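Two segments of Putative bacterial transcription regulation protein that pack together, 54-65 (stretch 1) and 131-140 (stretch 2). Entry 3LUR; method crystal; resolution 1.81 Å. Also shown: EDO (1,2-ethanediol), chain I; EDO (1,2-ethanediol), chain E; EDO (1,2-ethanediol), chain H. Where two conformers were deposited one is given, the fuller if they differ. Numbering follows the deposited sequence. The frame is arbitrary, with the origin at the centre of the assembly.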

# COMPACT_ATOMS: atom_id res chain seq x y z
N ASP A 54 -3.16 1.93 -13.85
CA ASP A 54 -1.70 2.14 -13.75
C ASP A 54 -1.08 1.08 -12.85
O ASP A 54 0.05 0.66 -13.09
CB ASP A 54 -1.35 3.52 -13.20
CG ASP A 54 -1.50 4.61 -14.24
OD1 ASP A 54 -1.49 4.30 -15.44
OD2 ASP A 54 -1.59 5.78 -13.86
N LEU A 55 -1.79 0.76 -11.76
CA LEU A 55 -1.45 -0.38 -10.91
C LEU A 55 -2.70 -1.26 -10.89
O LEU A 55 -3.82 -0.77 -10.70
CB LEU A 55 -1.07 0.03 -9.50
CG LEU A 55 0.32 0.67 -9.40
CD1 LEU A 55 0.55 1.27 -8.05
CD2 LEU A 55 1.41 -0.36 -9.75
N ALA A 56 -2.50 -2.56 -11.12
CA ALA A 56 -3.62 -3.51 -11.22
C ALA A 56 -4.04 -3.99 -9.84
O ALA A 56 -3.65 -5.06 -9.38
CB ALA A 56 -3.24 -4.71 -12.11
N GLY A 57 -4.85 -3.21 -9.19
CA GLY A 57 -5.36 -3.58 -7.91
C GLY A 57 -5.64 -2.33 -7.12
O GLY A 57 -5.64 -1.21 -7.66
N ILE A 58 -5.97 -2.54 -5.87
CA ILE A 58 -6.23 -1.43 -4.99
C ILE A 58 -5.07 -1.41 -3.99
O ILE A 58 -4.54 -2.49 -3.59
CB ILE A 58 -7.64 -1.53 -4.35
CG1 ILE A 58 -7.93 -0.30 -3.49
CG2 ILE A 58 -7.80 -2.84 -3.58
CD1 ILE A 58 -9.39 -0.10 -3.16
N LEU A 59 -4.66 -0.22 -3.63
CA LEU A 59 -3.52 -0.02 -2.75
C LEU A 59 -3.87 0.26 -1.31
O LEU A 59 -4.85 0.97 -0.99
CB LEU A 59 -2.66 1.16 -3.23
CG LEU A 59 -1.83 1.12 -4.53
CD1 LEU A 59 -2.63 1.26 -5.80
CD2 LEU A 59 -0.79 2.28 -4.49
N GLY A 60 -3.01 -0.29 -0.45
CA GLY A 60 -2.92 0.05 0.93
C GLY A 60 -1.58 0.75 1.04
O GLY A 60 -0.53 0.10 1.12
N LEU A 61 -1.61 2.07 0.98
CA LEU A 61 -0.37 2.87 0.97
C LEU A 61 0.01 3.27 2.38
O LEU A 61 -0.74 3.99 3.07
CB LEU A 61 -0.54 4.12 0.09
CG LEU A 61 0.68 5.03 -0.13
CD1 LEU A 61 1.67 4.44 -1.14
CD2 LEU A 61 0.24 6.41 -0.57
N CYS A 62 1.22 2.87 2.78
CA CYS A 62 1.76 3.20 4.06
C CYS A 62 2.60 4.44 3.94
O CYS A 62 3.53 4.49 3.13
CB CYS A 62 2.59 2.02 4.57
SG CYS A 62 1.55 0.53 4.77
N ILE A 63 2.24 5.47 4.71
CA ILE A 63 2.84 6.78 4.63
C ILE A 63 3.49 7.10 5.97
O ILE A 63 2.83 7.56 6.90
CB ILE A 63 1.79 7.87 4.23
CG1 ILE A 63 1.10 7.50 2.91
CG2 ILE A 63 2.45 9.29 4.09
CD1 ILE A 63 -0.09 8.37 2.53
N PRO A 64 4.78 6.80 6.09
CA PRO A 64 5.44 7.22 7.35
C PRO A 64 5.33 8.73 7.47
O PRO A 64 5.58 9.45 6.48
CB PRO A 64 6.90 6.81 7.16
CG PRO A 64 6.88 5.76 6.07
CD PRO A 64 5.71 6.11 5.18
N GLU A 65 4.88 9.21 8.61
CA GLU A 65 4.75 10.64 8.81
C GLU A 65 6.02 11.14 9.49
O GLU A 65 6.72 10.40 10.19
CB GLU A 65 3.51 10.98 9.63
CG GLU A 65 2.17 10.55 8.98
CD GLU A 65 1.88 11.25 7.65
OE1 GLU A 65 2.75 11.99 7.14
OE2 GLU A 65 0.77 11.05 7.12
N SER A 131 13.20 6.49 2.09
CA SER A 131 12.19 6.94 3.04
C SER A 131 11.11 7.59 2.20
O SER A 131 11.16 8.83 1.97
CB SER A 131 12.75 8.00 3.99
OG SER A 131 13.81 7.49 4.76
N ALA A 132 10.19 6.79 1.71
CA ALA A 132 9.11 7.24 0.90
C ALA A 132 7.98 6.29 1.20
O ALA A 132 8.20 5.23 1.84
CB ALA A 132 9.47 7.17 -0.58
N PRO A 133 6.79 6.60 0.69
CA PRO A 133 5.69 5.68 0.94
C PRO A 133 5.92 4.30 0.33
O PRO A 133 6.60 4.17 -0.67
CB PRO A 133 4.49 6.40 0.32
CG PRO A 133 4.84 7.83 0.37
CD PRO A 133 6.32 7.85 0.07
N PHE A 134 5.35 3.27 0.98
CA PHE A 134 5.43 1.92 0.48
C PHE A 134 4.01 1.35 0.50
O PHE A 134 3.17 1.87 1.20
CB PHE A 134 6.41 1.07 1.31
CG PHE A 134 6.12 1.04 2.79
CD1 PHE A 134 6.58 2.06 3.63
CD2 PHE A 134 5.43 -0.04 3.35
CE1 PHE A 134 6.34 2.02 5.02
CE2 PHE A 134 5.18 -0.08 4.74
CZ PHE A 134 5.63 0.96 5.57
N PHE A 135 3.75 0.34 -0.30
CA PHE A 135 2.36 -0.12 -0.39
C PHE A 135 2.14 -1.60 -0.56
O PHE A 135 3.00 -2.33 -1.06
CB PHE A 135 1.61 0.68 -1.48
CG PHE A 135 2.18 0.57 -2.88
CD1 PHE A 135 3.15 1.46 -3.32
CD2 PHE A 135 1.71 -0.39 -3.77
CE1 PHE A 135 3.65 1.39 -4.60
CE2 PHE A 135 2.19 -0.46 -5.07
CZ PHE A 135 3.18 0.42 -5.48
N GLU A 136 0.94 -2.01 -0.16
CA GLU A 136 0.40 -3.32 -0.41
C GLU A 136 -0.47 -3.13 -1.64
O GLU A 136 -1.21 -2.15 -1.73
CB GLU A 136 -0.47 -3.74 0.78
CG GLU A 136 0.26 -3.73 2.10
CD GLU A 136 -0.63 -3.46 3.30
OE1 GLU A 136 -1.87 -3.44 3.20
OE2 GLU A 136 -0.06 -3.26 4.36
N LEU A 137 -0.42 -4.06 -2.56
CA LEU A 137 -1.26 -3.97 -3.74
C LEU A 137 -2.11 -5.23 -3.81
O LEU A 137 -1.58 -6.38 -3.85
CB LEU A 137 -0.41 -3.79 -5.00
CG LEU A 137 -1.15 -3.66 -6.34
CD1 LEU A 137 -2.00 -2.36 -6.37
CD2 LEU A 137 -0.21 -3.74 -7.54
N TYR A 138 -3.42 -5.01 -3.84
CA TYR A 138 -4.44 -6.10 -3.80
C TYR A 138 -5.20 -6.29 -5.11
O TYR A 138 -6.00 -5.46 -5.51
CB TYR A 138 -5.45 -5.81 -2.69
CG TYR A 138 -4.85 -5.74 -1.31
CD1 TYR A 138 -4.62 -6.89 -0.58
CD2 TYR A 138 -4.51 -4.53 -0.73
CE1 TYR A 138 -4.07 -6.83 0.68
CE2 TYR A 138 -3.97 -4.46 0.51
CZ TYR A 138 -3.73 -5.62 1.21
OH TYR A 138 -3.16 -5.54 2.46
N GLN A 139 -4.91 -7.40 -5.78
CA GLN A 139 -5.63 -7.82 -6.96
C GLN A 139 -6.96 -8.38 -6.51
O GLN A 139 -7.16 -8.66 -5.29
CB GLN A 139 -4.85 -8.93 -7.67
CG GLN A 139 -4.65 -10.20 -6.81
CD GLN A 139 -3.85 -11.26 -7.51
OE1 GLN A 139 -4.14 -11.62 -8.64
NE2 GLN A 139 -2.81 -11.75 -6.85
N ASP A 140 -7.88 -8.54 -7.46
CA ASP A 140 -9.13 -9.15 -7.16
C ASP A 140 -8.85 -10.64 -6.91
O ASP A 140 -7.87 -11.20 -7.44
CB ASP A 140 -10.11 -8.97 -8.30
CG ASP A 140 -11.54 -9.19 -7.89
OD1 ASP A 140 -11.83 -9.31 -6.67
OD2 ASP A 140 -12.41 -9.18 -8.77
C1 EDO I . -1.08 -7.31 -7.71
O1 EDO I . -1.27 -8.71 -7.64
C2 EDO I . -0.98 -6.90 -9.16
O2 EDO I . -2.24 -7.08 -9.79
C1 EDO E . -6.04 -7.57 -10.77
O1 EDO E . -7.26 -8.06 -10.18
C2 EDO E . -5.62 -8.49 -11.91
O2 EDO E . -5.26 -9.81 -11.44
C1 EDO H . -9.88 -5.48 -7.53
O1 EDO H . -8.96 -5.17 -6.46
C2 EDO H . -9.13 -5.55 -8.86
O2 EDO H . -8.73 -4.24 -9.29

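The two segments pair as neighbouring antiparallel strands, 58-64 against 134-138, their directions 166° apart. Three hydrogen-bonded pairs alternate with pairs that are not bonded, so the backbone of every second residue serves the partner strand. Ile58 N donates to Tyr138 O (2.9 Å) and Tyr138 N to Ile58 O (2.8 Å). Two residues on, Gly60 N gives to Glu136 O and Glu136 N to Gly60 O, each 2.9 Å and nearly straight at 170° and 169°. The last ring is less even: Cys62 N reaches Phe134 O at 2.7 Å, whereas Phe134 N lies 3.1 Å from Cys62 O. In these six residues both the amide and the carbonyl are therefore satisfied across the strands. Some carbonyls also receive a CA-H...O contact, as Glu136 O does from Leu59 CA at 3.3 Å and Gly60 O from Phe135 CA at the same distance.

Between these rings, Leu59 faces Leu137 and Leu61 faces Phe135, and their side chains share one side of the sheet. Nonpolar residues suit it, since packing asks for no polar partner. Leu59 CD2 sits over the Phe135 ring, 3.9 Å from its centroid, while Leu59 CD1 meets Leu137 CD1 at 3.7 Å. Leu55 adds CD1, 3.8 Å from Phe135 CZ.

The other side, carrying Ile58, Gly60 and Cys62 opposite Tyr138, Glu136 and Phe134, mixes polar and apolar groups. Cys62 CB lies over the Phe134 ring, 3.5 Å from its centroid, and Pro64 CG approaches the ring edge, 3.9 Å from CE1. The buried Glu136 carboxylate is not left bare: Tyr138 OH donates to Glu136 OE1 at 2.6 Å, joining two side chains of the same strand. Gly60 leaves room for this arrangement, because an ideal CB there would come within 2.9 Å of Glu136 OE1, a clash.

Gly57 is constrained more severely. A CB would fall 2.5 Å from Tyr138 O, and its backbone angles (152/-172) would jam that atom against the preceding carbonyl as well. With only hydrogens on CA, the chain can close to 3.1 Å between Gly57 CA and Tyr138 O. Its amide makes a weak bond to Leu55 O, at 3.0 Å from Gly57 N.

Near this end, ethanediol, probably from the crystallisation liquor, meets further polar groups. One molecule donates from O2 to Ala56 O at a very short 2.5 Å; another accepts from Asp140 N through its O1 at 2.8 Å. A third makes a weak bond from O1 to Tyr138 O at 3.1 Å, supplementing the strand pairing.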